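Local coordinates for beta-1,3-glucosyltransferase (Paecilomyces sp. J18, PDB 5JVV), which is a fungal carbohydrate-active enzyme whose two curved, mainly antiparallel sheets are consistent with a beta-jelly-roll sandwich, at residues Ile119-Met131 with Val167-Asn179. Residues are numbered along the deposited sequence; the frame is centred on the assembly and turned at random.
Sequences IIEGVNTQSQNTM and VQGTPGSYGSSFN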
ATOM      1  N   ILE A 119      -3.207   1.069  -3.931  1.00  7.32           N
ATOM      2  CA  ILE A 119      -4.083  -0.079  -3.707  1.00  7.48           C
ATOM      3  C   ILE A 119      -4.418  -0.263  -2.226  1.00  9.98           C
ATOM      4  O   ILE A 119      -5.592  -0.422  -1.860  1.00  9.17           O
ATOM      5  CB  ILE A 119      -3.457  -1.361  -4.267  1.00  8.29           C
ATOM      6  CG1 ILE A 119      -3.208  -1.202  -5.775  1.00  8.76           C
ATOM      7  CG2 ILE A 119      -4.373  -2.564  -4.016  1.00  9.26           C
ATOM      8  CD1 ILE A 119      -2.371  -2.337  -6.362  1.00 10.75           C
ATOM      9  N   ILE A 120      -3.378  -0.249  -1.393  1.00 10.02           N
ATOM     10  CA  ILE A 120      -3.518  -0.210   0.057  1.00  7.95           C
ATOM     11  C   ILE A 120      -2.777   1.024   0.531  1.00  9.30           C
ATOM     12  O   ILE A 120      -1.595   1.211   0.217  1.00  9.31           O
ATOM     13  CB  ILE A 120      -2.891  -1.433   0.744  1.00  8.43           C
ATOM     14  CG1 ILE A 120      -3.480  -2.729   0.192  1.00 10.25           C
ATOM     15  CG2 ILE A 120      -3.110  -1.349   2.259  1.00 12.90           C
ATOM     16  CD1 ILE A 120      -2.745  -3.980   0.686  1.00  8.54           C
ATOM     17  N   GLU A 121      -3.463   1.897   1.256  1.00  8.63           N
ATOM     18  CA  GLU A 121      -2.787   3.065   1.825  1.00 10.44           C
ATOM     19  C   GLU A 121      -3.546   3.600   3.025  1.00 10.44           C
ATOM     20  O   GLU A 121      -4.768   3.571   3.065  1.00 11.09           O
ATOM     21  CB  GLU A 121      -2.551   4.171   0.781  1.00 15.63           C
ATOM     22  CG  GLU A 121      -1.532   5.225   1.252  1.00 17.12           C
ATOM     23  CD  GLU A 121      -0.781   5.893   0.122  1.00 28.78           C
ATOM     24  OE1 GLU A 121      -0.610   5.257  -0.939  1.00 30.00           O
ATOM     25  OE2 GLU A 121      -0.331   7.051   0.305  1.00 19.79           O
ATOM     26  N   GLY A 122      -2.809   4.082   4.017  1.00  8.69           N
ATOM     27  CA  GLY A 122      -3.431   4.661   5.191  1.00  9.45           C
ATOM     28  C   GLY A 122      -2.373   5.266   6.073  1.00  9.71           C
ATOM     29  O   GLY A 122      -1.180   5.106   5.807  1.00  9.14           O
ATOM     30  N   VAL A 123      -2.803   5.953   7.129  1.00  7.31           N
ATOM     31  CA  VAL A 123      -1.877   6.582   8.058  1.00  7.55           C
ATOM     32  C   VAL A 123      -2.345   6.407   9.480  1.00  8.52           C
ATOM     33  O   VAL A 123      -3.555   6.289   9.746  1.00  9.92           O
ATOM     34  CB  VAL A 123      -1.728   8.103   7.768  1.00 10.61           C
ATOM     35  CG1 VAL A 123      -1.111   8.333   6.401  1.00  8.55           C
ATOM     36  CG2 VAL A 123      -3.095   8.812   7.871  1.00 12.24           C
ATOM     37  N   ASN A 124      -1.374   6.385  10.391  1.00  8.42           N
ATOM     38  CA  ASN A 124      -1.650   6.397  11.817  1.00  8.93           C
ATOM     39  C   ASN A 124      -2.611   5.283  12.208  1.00 11.24           C
ATOM     40  O   ASN A 124      -2.429   4.152  11.770  1.00 10.13           O
ATOM     41  CB  ASN A 124      -2.117   7.795  12.211  1.00 10.21           C
ATOM     42  CG  ASN A 124      -1.084   8.841  11.854  1.00  9.05           C
ATOM     43  OD1 ASN A 124       0.122   8.634  12.089  1.00 10.91           O
ATOM     44  ND2 ASN A 124      -1.522   9.944  11.254  1.00  9.91           N
ATOM     45  N   THR A 125      -3.632   5.580  13.002  1.00 10.41           N
ATOM     46  CA  THR A 125      -4.502   4.528  13.529  1.00 10.10           C
ATOM     47  C   THR A 125      -5.728   4.237  12.662  1.00  9.81           C
ATOM     48  O   THR A 125      -6.728   3.695  13.151  1.00 13.17           O
ATOM     49  CB  THR A 125      -4.955   4.862  14.951  1.00 10.21           C
ATOM     50  OG1 THR A 125      -5.616   6.133  14.936  1.00 11.73           O
ATOM     51  CG2 THR A 125      -3.754   4.928  15.895  1.00 15.89           C
ATOM     52  N   GLN A 126      -5.640   4.582  11.380  1.00  9.02           N
ATOM     53  CA  GLN A 126      -6.691   4.292  10.409  1.00 11.55           C
ATOM     54  C   GLN A 126      -7.108   2.822  10.478  1.00 12.09           C
ATOM     55  O   GLN A 126      -6.277   1.952  10.715  1.00 10.66           O
ATOM     56  CB  GLN A 126      -6.146   4.606   9.024  1.00 13.30           C
ATOM     57  CG  GLN A 126      -7.146   4.574   7.908  1.00 17.20           C
ATOM     58  CD  GLN A 126      -6.571   5.171   6.653  1.00 12.11           C
ATOM     59  OE1 GLN A 126      -5.848   6.179   6.699  1.00  9.81           O
ATOM     60  NE2 GLN A 126      -6.878   4.563   5.521  1.00 12.26           N
ATOM     61  N   SER A 127      -8.395   2.548  10.261  1.00 11.88           N
ATOM     62  CA  SER A 127      -8.908   1.186  10.386  1.00 13.99           C
ATOM     63  C   SER A 127      -9.515   0.628   9.100  1.00 12.21           C
ATOM     64  O   SER A 127      -9.728  -0.588   8.995  1.00 17.03           O
ATOM     65  CB  SER A 127      -9.935   1.106  11.515  1.00 19.79           C
ATOM     66  OG  SER A 127     -10.988   2.018  11.292  1.00 26.81           O
ATOM     67  N   GLN A 128      -9.812   1.501   8.145  1.00 12.38           N
ATOM     68  CA  GLN A 128     -10.378   1.062   6.868  1.00 13.79           C
ATOM     69  C   GLN A 128      -9.470   1.534   5.740  1.00 16.33           C
ATOM     70  O   GLN A 128      -8.932   2.635   5.805  1.00 16.62           O
ATOM     71  CB  GLN A 128     -11.808   1.602   6.695  1.00 19.21           C
ATOM     72  CG  GLN A 128     -12.805   1.040   7.716  1.00 26.99           C
ATOM     73  CD  GLN A 128     -14.183   1.689   7.652  1.00 32.87           C
ATOM     74  OE1 GLN A 128     -14.723   2.121   8.672  1.00 34.80           O
ATOM     75  NE2 GLN A 128     -14.767   1.737   6.460  1.00 27.10           N
ATOM     76  N   ASN A 129      -9.294   0.714   4.709  1.00 10.43           N
ATOM     77  CA  ASN A 129      -8.381   1.067   3.620  1.00 10.08           C
ATOM     78  C   ASN A 129      -8.827   2.301   2.853  1.00 10.81           C
ATOM     79  O   ASN A 129     -10.022   2.569   2.740  1.00 12.58           O
ATOM     80  CB  ASN A 129      -8.254  -0.105   2.643  1.00 11.60           C
ATOM     81  CG  ASN A 129      -7.148   0.097   1.612  1.00 11.28           C
ATOM     82  OD1 ASN A 129      -6.132   0.749   1.889  1.00 15.14           O
ATOM     83  ND2 ASN A 129      -7.337  -0.461   0.423  1.00  8.97           N
ATOM     84  N   THR A 130      -7.859   3.060   2.351  1.00  9.56           N
ATOM     85  CA  THR A 130      -8.185   4.113   1.394  0.56 11.64           C
ATOM     86  C   THR A 130      -7.482   3.840   0.083  1.00 14.89           C
ATOM     87  O   THR A 130      -6.260   3.821  -0.021  1.00 16.81           O
ATOM     88  CB  THR A 130      -7.893   5.552   1.890  0.56 12.81           C
ATOM     89  OG1 THR A 130      -6.543   5.648   2.359  0.56 12.57           O
ATOM     90  CG2 THR A 130      -8.847   5.937   3.006  0.56 12.35           C
ATOM     91  N   MET A 131      -8.299   3.579  -0.931  1.00  9.84           N
ATOM     92  CA  MET A 131      -7.808   3.358  -2.287  1.00 11.34           C
ATOM     93  C   MET A 131      -7.819   4.708  -2.975  1.00 12.77           C
ATOM     94  O   MET A 131      -8.806   5.440  -2.883  1.00 12.14           O
ATOM     95  CB  MET A 131      -8.735   2.393  -3.033  1.00  8.87           C
ATOM     96  CG  MET A 131      -8.756   0.986  -2.412  1.00  8.48           C
ATOM     97  SD  MET A 131     -10.170   0.012  -2.942  1.00 11.41           S
ATOM     98  CE  MET A 131     -11.455   0.798  -1.962  1.00 13.94           C
ATOM     99  N   VAL A 167     -11.564   6.189  -2.612  1.00 12.37           N
ATOM    100  CA  VAL A 167     -12.653   5.309  -2.200  1.00 10.19           C
ATOM    101  C   VAL A 167     -12.266   4.641  -0.879  1.00 12.55           C
ATOM    102  O   VAL A 167     -11.202   4.008  -0.767  1.00 12.18           O
ATOM    103  CB  VAL A 167     -12.960   4.225  -3.264  1.00 12.34           C
ATOM    104  CG1 VAL A 167     -14.105   3.309  -2.810  1.00 11.28           C
ATOM    105  CG2 VAL A 167     -13.299   4.868  -4.600  1.00 12.87           C
ATOM    106  N   GLN A 168     -13.113   4.803   0.132  1.00 12.72           N
ATOM    107  CA  GLN A 168     -12.872   4.172   1.429  1.00 13.77           C
ATOM    108  C   GLN A 168     -13.331   2.719   1.412  1.00 14.49           C
ATOM    109  O   GLN A 168     -14.462   2.416   1.022  1.00 13.83           O
ATOM    110  CB  GLN A 168     -13.607   4.938   2.536  1.00 17.44           C
ATOM    111  CG  GLN A 168     -13.548   4.238   3.896  1.00 25.56           C
ATOM    112  CD  GLN A 168     -14.283   4.991   4.991  1.00 35.20           C
ATOM    113  OE1 GLN A 168     -15.512   5.091   4.976  1.00 40.71           O
ATOM    114  NE2 GLN A 168     -13.531   5.516   5.954  1.00 31.17           N
ATOM    115  N   GLY A 169     -12.453   1.817   1.845  1.00 12.48           N
ATOM    116  CA  GLY A 169     -12.767   0.400   1.903  1.00 13.28           C
ATOM    117  C   GLY A 169     -13.681   0.046   3.062  1.00 12.67           C
ATOM    118  O   GLY A 169     -13.983   0.885   3.906  1.00 15.66           O
ATOM    119  N   THR A 170     -14.112  -1.211   3.105  1.00 16.62           N
ATOM    120  CA  THR A 170     -15.052  -1.676   4.116  1.00 17.98           C
ATOM    121  C   THR A 170     -14.322  -2.110   5.399  1.00 18.98           C
ATOM    122  O   THR A 170     -13.089  -2.196   5.414  1.00 17.55           O
ATOM    123  CB  THR A 170     -15.913  -2.806   3.537  1.00 19.99           C
ATOM    124  OG1 THR A 170     -15.068  -3.736   2.849  1.00 22.87           O
ATOM    125  CG2 THR A 170     -16.934  -2.244   2.554  1.00 22.20           C
ATOM    126  N   PRO A 171     -15.069  -2.347   6.496  1.00 20.17           N
ATOM    127  CA  PRO A 171     -14.413  -2.811   7.727  1.00 18.33           C
ATOM    128  C   PRO A 171     -13.545  -4.054   7.548  1.00 20.00           C
ATOM    129  O   PRO A 171     -13.916  -4.990   6.832  1.00 21.39           O
ATOM    130  CB  PRO A 171     -15.593  -3.134   8.640  1.00 20.74           C
ATOM    131  CG  PRO A 171     -16.639  -2.161   8.230  1.00 25.07           C
ATOM    132  CD  PRO A 171     -16.470  -1.953   6.746  1.00 26.57           C
ATOM    133  N   GLY A 172     -12.393  -4.057   8.211  1.00 17.83           N
ATOM    134  CA  GLY A 172     -11.490  -5.188   8.164  1.00 16.22           C
ATOM    135  C   GLY A 172     -10.493  -5.127   7.022  1.00 12.74           C
ATOM    136  O   GLY A 172      -9.683  -6.040   6.855  1.00 15.48           O
ATOM    137  N   SER A 173     -10.532  -4.040   6.252  1.00 12.40           N
ATOM    138  CA  SER A 173      -9.735  -3.965   5.031  1.00 11.20           C
ATOM    139  C   SER A 173      -8.352  -3.346   5.221  1.00 10.97           C
ATOM    140  O   SER A 173      -7.579  -3.259   4.260  1.00 11.20           O
ATOM    141  CB  SER A 173     -10.499  -3.228   3.931  1.00 10.83           C
ATOM    142  OG  SER A 173     -10.796  -1.891   4.303  1.00 12.03           O
ATOM    143  N   TYR A 174      -8.029  -2.932   6.447  1.00 10.32           N
ATOM    144  CA  TYR A 174      -6.763  -2.239   6.685  1.00 10.72           C
ATOM    145  C   TYR A 174      -6.239  -2.440   8.106  1.00 12.07           C
ATOM    146  O   TYR A 174      -7.012  -2.602   9.053  1.00 14.52           O
ATOM    147  CB  TYR A 174      -6.942  -0.736   6.395  1.00  9.03           C
ATOM    148  CG  TYR A 174      -5.713   0.128   6.631  1.00  8.84           C
ATOM    149  CD1 TYR A 174      -4.877   0.477   5.580  1.00 10.54           C
ATOM    150  CD2 TYR A 174      -5.399   0.606   7.906  1.00  9.02           C
ATOM    151  CE1 TYR A 174      -3.750   1.268   5.787  1.00 11.79           C
ATOM    152  CE2 TYR A 174      -4.266   1.387   8.131  1.00  8.71           C
ATOM    153  CZ  TYR A 174      -3.455   1.715   7.054  1.00 10.08           C
ATOM    154  OH  TYR A 174      -2.343   2.493   7.248  1.00 10.89           O
ATOM    155  N   GLY A 175      -4.920  -2.416   8.246  1.00  9.72           N
ATOM    156  CA  GLY A 175      -4.284  -2.250   9.544  1.00 10.49           C
ATOM    157  C   GLY A 175      -4.622  -3.322  10.560  1.00 12.73           C
ATOM    158  O   GLY A 175      -4.669  -4.497  10.231  1.00 12.45           O
ATOM    159  N   SER A 176      -4.869  -2.905  11.797  1.00 13.88           N
ATOM    160  CA  SER A 176      -5.055  -3.856  12.885  1.00 14.14           C
ATOM    161  C   SER A 176      -6.233  -4.804  12.647  1.00 10.55           C
ATOM    162  O   SER A 176      -6.130  -5.996  12.948  1.00 14.13           O
ATOM    163  CB  SER A 176      -5.176  -3.113  14.218  1.00 15.28           C
ATOM    164  OG  SER A 176      -4.045  -2.278  14.416  1.00 16.95           O
ATOM    165  N   SER A 177      -7.324  -4.289  12.084  1.00 13.67           N
ATOM    166  CA  SER A 177      -8.504  -5.124  11.815  1.00 17.06           C
ATOM    167  C   SER A 177      -8.246  -6.171  10.724  1.00 19.74           C
ATOM    168  O   SER A 177      -8.769  -7.285  10.774  1.00 23.14           O
ATOM    169  CB  SER A 177      -9.717  -4.260  11.456  1.00 22.86           C
ATOM    170  OG  SER A 177      -9.527  -3.559  10.235  1.00 32.12           O
ATOM    171  N   PHE A 178      -7.436  -5.797   9.742  1.00 13.04           N
ATOM    172  CA  PHE A 178      -7.028  -6.678   8.654  1.00 11.04           C
ATOM    173  C   PHE A 178      -6.148  -7.781   9.230  1.00 12.50           C
ATOM    174  O   PHE A 178      -6.334  -8.960   8.929  1.00 13.52           O
ATOM    175  CB  PHE A 178      -6.279  -5.813   7.632  1.00  9.48           C
ATOM    176  CG  PHE A 178      -5.565  -6.564   6.531  1.00 10.00           C
ATOM    177  CD1 PHE A 178      -6.168  -6.741   5.288  1.00 11.24           C
ATOM    178  CD2 PHE A 178      -4.244  -6.984   6.697  1.00  9.56           C
ATOM    179  CE1 PHE A 178      -5.492  -7.378   4.248  1.00  9.97           C
ATOM    180  CE2 PHE A 178      -3.561  -7.621   5.672  1.00 12.17           C
ATOM    181  CZ  PHE A 178      -4.182  -7.824   4.442  1.00 12.25           C
ATOM    182  N   ASN A 179      -5.208  -7.400  10.088  1.00 11.78           N
ATOM    183  CA  ASN A 179      -4.255  -8.347  10.644  1.00 10.60           C
ATOM    184  C   ASN A 179      -4.894  -9.417  11.520  1.00 12.22           C
ATOM    185  O   ASN A 179      -4.508 -10.583  11.466  1.00 15.42           O
ATOM    186  CB  ASN A 179      -3.169  -7.616  11.436  1.00 11.18           C
ATOM    187  CG  ASN A 179      -2.282  -6.770  10.552  1.00  9.54           C
ATOM    188  OD1 ASN A 179      -2.182  -7.009   9.342  1.00 10.72           O
ATOM    189  ND2 ASN A 179      -1.645  -5.767  11.139  1.00 10.55           N
TER
HETATM  190  O   HOH W   1      -1.343   2.617   9.811  1.00 10.21           O
HETATM  191  O   HOH W   2     -12.213  -1.774  10.193  1.00 26.11           O
HETATM  192  O   HOH W   3     -10.677   4.974   6.259  1.00 22.56           O
HETATM  193  O   HOH W   4     -17.210   2.321   5.143  1.00 43.03           O
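Q126 lays CG over one face of the Y174 ring, offset toward the rim, while Q126 O meets the ring edge near its plane, 3.2 Å from Y174 CD2. G122, with no side chain, lets its backbone pass close to the ring, CA 3.5 Å from Y174 CZ. CG anti to the backbone N (chi1 179°) directs the Y174 ring into the loop between G122 and Q126, and its OH donates to a water that donates to N124 O. The N129 amide, turned 10° from the ring plane, is fixed within its own segment: ND2 donates to I119 O and OD1 accepts from E121 N. N129 N donates almost straight to S173 OG (3.0 Å), and this small hydroxyl donates to T170 O across a type II turn whose positive phi suits G172. The extended Q128 side chain sends NE2 to G169 O (2.8 Å), in the plane of both groups. Antiparallel pairing follows: G169 N donates to N129 O (2.7 Å), M131 and V167 exchange two backbone bonds, and M131 CE sits 3.7 Å from V167 CG1. Strand 130-134 lies between strands 116-121 and 165-168; S173 O bonds Y186 OH on strand 184-190 of the other sheet.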